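Local atomic coordinates of MAR1 Ribonuclease (Caenorhabditis elegans, PDB entry 2B34), a protein that belongs to the isochorismatase family of hydrolases and is probably a ribonuclease. Residues A[40-45]-A[184-189]; A[46-51]-A[74-79]. All coordinates share one frame; numbering follows the deposited sequence.

Interaction 1. Residues A[40-45]-A[184-189]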
ATOM      1  N   SER A  40       6.904  15.619 -17.861  1.00 15.82           N
ATOM      2  CA  SER A  40       8.088  14.996 -18.470  1.00 16.10           C
ATOM      3  C   SER A  40       9.060  16.053 -19.002  1.00 16.09           C
ATOM      4  O   SER A  40      10.272  15.879 -18.903  1.00 16.18           O
ATOM      5  CB  SER A  40       7.710  14.005 -19.578  1.00 16.04           C
ATOM      6  OG  SER A  40       6.955  12.915 -19.060  1.00 16.61           O
ATOM      7  N   ARG A  41       8.530  17.148 -19.551  1.00 16.13           N
ATOM      8  CA  ARG A  41       9.374  18.267 -20.010  1.00 16.25           C
ATOM      9  C   ARG A  41      10.158  18.911 -18.859  1.00 16.21           C
ATOM     10  O   ARG A  41      11.297  19.344 -19.047  1.00 16.65           O
ATOM     11  CB  ARG A  41       8.543  19.303 -20.785  1.00 16.07           C
ATOM     12  CG  ARG A  41       9.310  20.547 -21.296  1.00 16.59           C
ATOM     13  CD  ARG A  41      10.485  20.222 -22.242  1.00 15.86           C
ATOM     14  NE  ARG A  41      11.332  21.401 -22.438  1.00 16.60           N
ATOM     15  CZ  ARG A  41      11.161  22.309 -23.399  1.00 16.52           C
ATOM     16  NH1 ARG A  41      10.181  22.178 -24.282  1.00 15.30           N
ATOM     17  NH2 ARG A  41      11.974  23.355 -23.477  1.00 16.79           N
ATOM     18  N   ARG A  42       9.556  18.958 -17.669  1.00 16.35           N
ATOM     19  CA  ARG A  42      10.239  19.469 -16.469  1.00 16.33           C
ATOM     20  C   ARG A  42      11.479  18.655 -16.110  1.00 16.48           C
ATOM     21  O   ARG A  42      12.522  19.223 -15.763  1.00 16.28           O
ATOM     22  CB  ARG A  42       9.288  19.525 -15.268  1.00 16.18           C
ATOM     23  CG  ARG A  42       8.231  20.595 -15.376  1.00 16.51           C
ATOM     24  CD  ARG A  42       7.198  20.479 -14.269  1.00 16.96           C
ATOM     25  NE  ARG A  42       6.193  21.539 -14.364  1.00 16.53           N
ATOM     26  CZ  ARG A  42       5.566  22.078 -13.323  1.00 16.05           C
ATOM     27  NH1 ARG A  42       5.841  21.677 -12.088  1.00 16.29           N
ATOM     28  NH2 ARG A  42       4.672  23.032 -13.517  1.00 16.95           N
ATOM     29  N   LEU A  43      11.358  17.329 -16.190  1.00 16.48           N
ATOM     30  CA  LEU A  43      12.473  16.434 -15.895  1.00 16.99           C
ATOM     31  C   LEU A  43      13.561  16.494 -16.959  1.00 17.32           C
ATOM     32  O   LEU A  43      14.749  16.473 -16.635  1.00 17.13           O
ATOM     33  CB  LEU A  43      11.982  14.999 -15.701  1.00 16.91           C
ATOM     34  CG  LEU A  43      11.521  14.798 -14.257  1.00 17.64           C
ATOM     35  CD1 LEU A  43      10.180  14.128 -14.206  1.00 18.00           C
ATOM     36  CD2 LEU A  43      12.574  14.072 -13.421  1.00 17.34           C
ATOM     37  N   ILE A  44      13.141  16.563 -18.223  1.00 17.43           N
ATOM     38  CA  ILE A  44      14.061  16.746 -19.347  1.00 17.73           C
ATOM     39  C   ILE A  44      14.872  18.042 -19.199  1.00 17.73           C
ATOM     40  O   ILE A  44      16.086  18.032 -19.388  1.00 17.91           O
ATOM     41  CB  ILE A  44      13.313  16.687 -20.699  1.00 17.56           C
ATOM     42  CG1 ILE A  44      13.016  15.230 -21.070  1.00 17.57           C
ATOM     43  CG2 ILE A  44      14.122  17.352 -21.807  1.00 17.85           C
ATOM     44  CD1 ILE A  44      11.921  15.060 -22.110  1.00 17.64           C
ATOM     45  N   ASP A  45      14.194  19.139 -18.851  1.00 18.04           N
ATOM     46  CA  ASP A  45      14.845  20.425 -18.589  1.00 18.20           C
ATOM     47  C   ASP A  45      15.804  20.328 -17.405  1.00 18.38           C
ATOM     48  O   ASP A  45      16.925  20.842 -17.464  1.00 18.35           O
ATOM     49  CB  ASP A  45      13.813  21.518 -18.295  1.00 18.26           C
ATOM     50  CG  ASP A  45      13.027  21.950 -19.522  1.00 18.86           C
ATOM     51  OD1 ASP A  45      13.475  21.727 -20.669  1.00 19.06           O
ATOM     52  OD2 ASP A  45      11.939  22.535 -19.326  1.00 20.17           O
ATOM     53  N   ILE A 184       9.833  24.398 -11.210  1.00 23.28           N
ATOM     54  CA  ILE A 184       8.896  23.939 -10.176  1.00 23.14           C
ATOM     55  C   ILE A 184       8.152  25.077  -9.460  1.00 23.40           C
ATOM     56  O   ILE A 184       7.592  24.877  -8.373  1.00 23.36           O
ATOM     57  CB  ILE A 184       9.591  23.027  -9.125  1.00 23.38           C
ATOM     58  CG1 ILE A 184      10.725  23.778  -8.414  1.00 22.96           C
ATOM     59  CG2 ILE A 184      10.097  21.730  -9.773  1.00 22.44           C
ATOM     60  CD1 ILE A 184      10.839  23.458  -6.955  1.00 23.22           C
ATOM     61  N   LEU A 185       8.132  26.260 -10.079  1.00 23.37           N
ATOM     62  CA  LEU A 185       7.456  27.429  -9.505  1.00 23.33           C
ATOM     63  C   LEU A 185       5.971  27.164  -9.267  1.00 22.78           C
ATOM     64  O   LEU A 185       5.425  27.530  -8.226  1.00 22.93           O
ATOM     65  CB  LEU A 185       7.646  28.660 -10.399  1.00 23.60           C
ATOM     66  CG  LEU A 185       7.152  30.012  -9.874  1.00 24.23           C
ATOM     67  CD1 LEU A 185       8.066  30.537  -8.773  1.00 25.36           C
ATOM     68  CD2 LEU A 185       7.055  31.017 -11.017  1.00 24.18           C
ATOM     69  N   THR A 186       5.328  26.532 -10.240  1.00 22.32           N
ATOM     70  CA  THR A 186       3.970  26.042 -10.072  1.00 21.93           C
ATOM     71  C   THR A 186       4.021  24.528  -9.870  1.00 21.50           C
ATOM     72  O   THR A 186       4.921  23.856 -10.385  1.00 21.21           O
ATOM     73  CB  THR A 186       3.069  26.393 -11.286  1.00 22.06           C
ATOM     74  OG1 THR A 186       3.510  25.672 -12.443  1.00 22.86           O
ATOM     75  CG2 THR A 186       3.112  27.894 -11.580  1.00 21.86           C
ATOM     76  N   SER A 187       3.066  23.999  -9.107  1.00 20.91           N
ATOM     77  CA  SER A 187       2.958  22.557  -8.899  1.00 20.43           C
ATOM     78  C   SER A 187       2.676  21.847 -10.219  1.00 20.20           C
ATOM     79  O   SER A 187       1.916  22.347 -11.050  1.00 19.89           O
ATOM     80  CB  SER A 187       1.850  22.232  -7.891  1.00 20.34           C
ATOM     81  OG  SER A 187       2.142  22.777  -6.618  1.00 20.33           O
ATOM     82  N   ALA A 188       3.295  20.682 -10.401  1.00 19.89           N
ATOM     83  CA  ALA A 188       3.038  19.843 -11.568  1.00 19.58           C
ATOM     84  C   ALA A 188       1.538  19.603 -11.699  1.00 19.57           C
ATOM     85  O   ALA A 188       0.850  19.478 -10.690  1.00 19.43           O
ATOM     86  CB  ALA A 188       3.784  18.526 -11.444  1.00 19.50           C
ATOM     87  N   PRO A 189       1.020  19.570 -12.942  1.00 19.68           N
ATOM     88  CA  PRO A 189      -0.407  19.334 -13.137  1.00 19.62           C
ATOM     89  C   PRO A 189      -0.876  18.032 -12.486  1.00 19.34           C
ATOM     90  O   PRO A 189      -0.189  17.007 -12.571  1.00 19.46           O
ATOM     91  CB  PRO A 189      -0.541  19.248 -14.661  1.00 19.73           C
ATOM     92  CG  PRO A 189       0.616  20.024 -15.185  1.00 20.03           C
ATOM     93  CD  PRO A 189       1.724  19.762 -14.225  1.00 19.83           C
TER

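Interaction 2. Residues A[46-51]-A[74-79]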
ATOM      1  N   ALA A  46      15.355  19.675 -16.333  1.00 18.50           N
ATOM      2  CA  ALA A  46      16.179  19.474 -15.143  1.00 18.61           C
ATOM      3  C   ALA A  46      17.429  18.666 -15.458  1.00 18.81           C
ATOM      4  O   ALA A  46      18.510  18.993 -14.971  1.00 18.81           O
ATOM      5  CB  ALA A  46      15.381  18.807 -14.040  1.00 18.63           C
ATOM      6  N   ALA A  47      17.279  17.621 -16.274  1.00 18.94           N
ATOM      7  CA  ALA A  47      18.415  16.785 -16.675  1.00 19.21           C
ATOM      8  C   ALA A  47      19.443  17.564 -17.509  1.00 19.40           C
ATOM      9  O   ALA A  47      20.650  17.416 -17.308  1.00 19.37           O
ATOM     10  CB  ALA A  47      17.940  15.542 -17.418  1.00 19.06           C
ATOM     11  N   ARG A  48      18.960  18.402 -18.427  1.00 19.84           N
ATOM     12  CA  ARG A  48      19.828  19.260 -19.243  1.00 20.25           C
ATOM     13  C   ARG A  48      20.594  20.260 -18.366  1.00 20.64           C
ATOM     14  O   ARG A  48      21.802  20.445 -18.527  1.00 20.58           O
ATOM     15  CB  ARG A  48      19.007  19.993 -20.315  1.00 20.23           C
ATOM     16  CG  ARG A  48      19.828  20.824 -21.309  1.00 20.52           C
ATOM     17  CD  ARG A  48      18.948  21.781 -22.129  1.00 20.22           C
ATOM     18  NE  ARG A  48      18.318  22.799 -21.287  1.00 20.82           N
ATOM     19  CZ  ARG A  48      17.007  22.917 -21.073  1.00 20.60           C
ATOM     20  NH1 ARG A  48      16.137  22.099 -21.658  1.00 19.51           N
ATOM     21  NH2 ARG A  48      16.562  23.873 -20.271  1.00 20.23           N
ATOM     22  N   ILE A  49      19.879  20.886 -17.434  1.00 21.17           N
ATOM     23  CA  ILE A  49      20.454  21.854 -16.497  1.00 21.47           C
ATOM     24  C   ILE A  49      21.542  21.223 -15.632  1.00 21.60           C
ATOM     25  O   ILE A  49      22.615  21.806 -15.445  1.00 21.98           O
ATOM     26  CB  ILE A  49      19.352  22.497 -15.595  1.00 21.55           C
ATOM     27  CG1 ILE A  49      18.395  23.372 -16.421  1.00 22.01           C
ATOM     28  CG2 ILE A  49      19.958  23.287 -14.427  1.00 21.55           C
ATOM     29  CD1 ILE A  49      19.072  24.447 -17.263  1.00 23.57           C
ATOM     30  N   LEU A  50      21.266  20.022 -15.130  1.00 21.58           N
ATOM     31  CA  LEU A  50      22.161  19.343 -14.192  1.00 21.52           C
ATOM     32  C   LEU A  50      23.163  18.405 -14.863  1.00 21.34           C
ATOM     33  O   LEU A  50      23.917  17.711 -14.179  1.00 21.34           O
ATOM     34  CB  LEU A  50      21.350  18.593 -13.128  1.00 21.31           C
ATOM     35  CG  LEU A  50      20.391  19.436 -12.274  1.00 21.68           C
ATOM     36  CD1 LEU A  50      19.457  18.548 -11.458  1.00 20.74           C
ATOM     37  CD2 LEU A  50      21.143  20.411 -11.372  1.00 21.21           C
ATOM     38  N   SER A  51      23.181  18.406 -16.197  1.00 21.43           N
ATOM     39  CA  SER A  51      24.094  17.567 -16.993  1.00 21.53           C
ATOM     40  C   SER A  51      23.908  16.075 -16.695  1.00 21.47           C
ATOM     41  O   SER A  51      24.879  15.318 -16.615  1.00 21.62           O
ATOM     42  CB  SER A  51      25.559  17.982 -16.786  1.00 21.59           C
ATOM     43  OG  SER A  51      25.770  19.337 -17.143  1.00 22.20           O
ATOM     44  N   GLY A  74      13.486  20.309 -25.456  1.00 21.80           N
ATOM     45  CA  GLY A  74      14.209  20.461 -24.193  1.00 21.64           C
ATOM     46  C   GLY A  74      15.398  19.534 -24.002  1.00 21.54           C
ATOM     47  O   GLY A  74      16.206  19.740 -23.093  1.00 21.63           O
ATOM     48  N   LEU A  75      15.502  18.507 -24.843  1.00 21.63           N
ATOM     49  CA  LEU A  75      16.541  17.489 -24.694  1.00 21.82           C
ATOM     50  C   LEU A  75      17.942  18.081 -24.704  1.00 22.06           C
ATOM     51  O   LEU A  75      18.241  18.970 -25.505  1.00 21.81           O
ATOM     52  CB  LEU A  75      16.429  16.422 -25.786  1.00 21.63           C
ATOM     53  CG  LEU A  75      15.261  15.437 -25.740  1.00 21.49           C
ATOM     54  CD1 LEU A  75      15.337  14.514 -26.935  1.00 20.23           C
ATOM     55  CD2 LEU A  75      15.229  14.640 -24.428  1.00 21.05           C
ATOM     56  N   ALA A  76      18.786  17.575 -23.805  1.00 22.54           N
ATOM     57  CA  ALA A  76      20.202  17.926 -23.764  1.00 23.13           C
ATOM     58  C   ALA A  76      20.857  17.637 -25.113  1.00 23.63           C
ATOM     59  O   ALA A  76      20.417  16.750 -25.852  1.00 23.23           O
ATOM     60  CB  ALA A  76      20.911  17.175 -22.646  1.00 22.94           C
ATOM     61  N   GLU A  77      21.913  18.388 -25.408  1.00 24.46           N
ATOM     62  CA  GLU A  77      22.504  18.472 -26.750  1.00 25.81           C
ATOM     63  C   GLU A  77      22.836  17.168 -27.494  1.00 26.08           C
ATOM     64  O   GLU A  77      22.581  17.064 -28.701  1.00 27.07           O
ATOM     65  CB  GLU A  77      23.728  19.391 -26.727  1.00 25.87           C
ATOM     66  CG  GLU A  77      24.200  19.809 -28.107  1.00 27.86           C
ATOM     67  CD  GLU A  77      24.889  21.153 -28.103  1.00 29.31           C
ATOM     68  OE1 GLU A  77      25.735  21.395 -27.217  1.00 29.55           O
ATOM     69  OE2 GLU A  77      24.572  21.970 -28.993  1.00 30.68           O
ATOM     70  N   ASN A  78      23.411  16.189 -26.803  1.00 26.12           N
ATOM     71  CA  ASN A  78      23.833  14.949 -27.467  1.00 25.72           C
ATOM     72  C   ASN A  78      22.996  13.729 -27.057  1.00 25.16           C
ATOM     73  O   ASN A  78      23.530  12.630 -26.884  1.00 24.94           O
ATOM     74  CB  ASN A  78      25.326  14.686 -27.207  1.00 26.16           C
ATOM     75  CG  ASN A  78      26.231  15.748 -27.826  1.00 27.03           C
ATOM     76  OD1 ASN A  78      26.245  15.940 -29.045  1.00 28.21           O
ATOM     77  ND2 ASN A  78      27.007  16.432 -26.982  1.00 27.11           N
ATOM     78  N   THR A  79      21.687  13.933 -26.917  1.00 24.35           N
ATOM     79  CA  THR A  79      20.780  12.904 -26.410  1.00 23.75           C
ATOM     80  C   THR A  79      20.455  11.833 -27.454  1.00 23.42           C
ATOM     81  O   THR A  79      19.906  12.144 -28.515  1.00 23.25           O
ATOM     82  CB  THR A  79      19.477  13.525 -25.844  1.00 23.68           C
ATOM     83  OG1 THR A  79      19.794  14.343 -24.714  1.00 23.60           O
ATOM     84  CG2 THR A  79      18.482  12.447 -25.410  1.00 23.54           C
TER

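Interaction 1. Residues A[40-45]-A[184-189]
Arg42 reaches out from the middle of helix 33-49 to grip the backbone of Thr186, a surface contact in which one guanidinium ties a helix flanking the sheet to the loop that follows helix 177-183. The first torsion sets CG anti to the carbonyl carbon (chi1 -71°), and the chain then runs extended from CG to NE, carrying the guanidinium from the helix to the loop. At its end both terminal nitrogens turn to Thr186 O, and NH2 reaches its OG1 as well. NH1 donates to Thr186 O at 2.9 Å, a bond moderately bent at hydrogen (144°), with the oxygen at the guanidinium edge but tilted 19° from its plane. NH2 adds two weak bonds, to the same Thr186 O at 3.2 Å and to Thr186 OG1 at 3.1 Å. Ala188 CA and Pro189 CD lie over one face of the guanidinium, and Ala188 CB packs 3.8 Å from Arg42 NH1. The scaffold is the alpha/beta fold of the isochorismatase family, a six-stranded parallel sheet flanked by helices, and the loop held here belongs to the C-terminal part of the chain. Ala188 also rests on Ser161 and Asp134, while Pro189 packs against Glu35 and Thr39 of the same helix as Arg42. Close by, the loop meets the second subunit, where Arg139 of that chain donates to the carbonyl oxygens of Ile184 and Leu185.

Interaction 2. Residues A[46-51]-A[74-79]
Arg48 and Gly74 meet through one well-formed hydrogen bond, NH1 to the glycine carbonyl oxygen at 2.8 Å, close to where helix 33-49 ends in a Schellman motif with Ser51 as its C-prime residue. The contact joins this helix to the loop between helix 69-74 and strand 81-84, an edge strand of the chain's parallel alpha/beta sheet. The donor lies in the carbonyl plane and on a lone pair of Gly74 O, the N-H...O angle is 150°, and the oxygen sits at the guanidinium edge. Nonpolar contact accompanies the bond: Arg48 CG packs 3.8 Å from Ala76 CA, with Ala76 CB at 4.0 Å from the same CG. The side chain leaves the helix with CG anti to the backbone N and then bends at chi3 (65°), which brings the guanidinium back to Gly74 after the methylenes have passed Ala76. In the second shell, Asp45 OD1 forms a salt bridge with Arg48 NH1, so one nitrogen serves both the carboxylate and the carbonyl. A methionine here would probably leave Gly74 O without this donor and Asp45 without one of its cationic partners. Beyond Ala76 the loop makes a type I beta turn to Thr79, weakly closed by the backbone and reinforced by Thr79 OG1, which donates to Ala76 O at 2.7 Å from above the carbonyl plane.

Overall arrangement
Interactions 1 and 2 illustrate how one helix can contact two separate loops through arginines six residues apart. Both use helix 33-49, and their centres lie about 14 Å apart. Along the chain interaction 2 is nested within the loop closed by interaction 1: residues 74-79 return to the helix soon after it ends, whereas 184-189 come back only after the rest of the sheet has been built. The two contacts touch where Ile44 CG2 packs 3.3 Å from Gly74 C. Asp45, already met in interaction 2, also pairs with Arg41 in a salt bridge. The helix thus connects the edge of the sheet near strand 81-84 with a C-terminal loop that meets the second subunit.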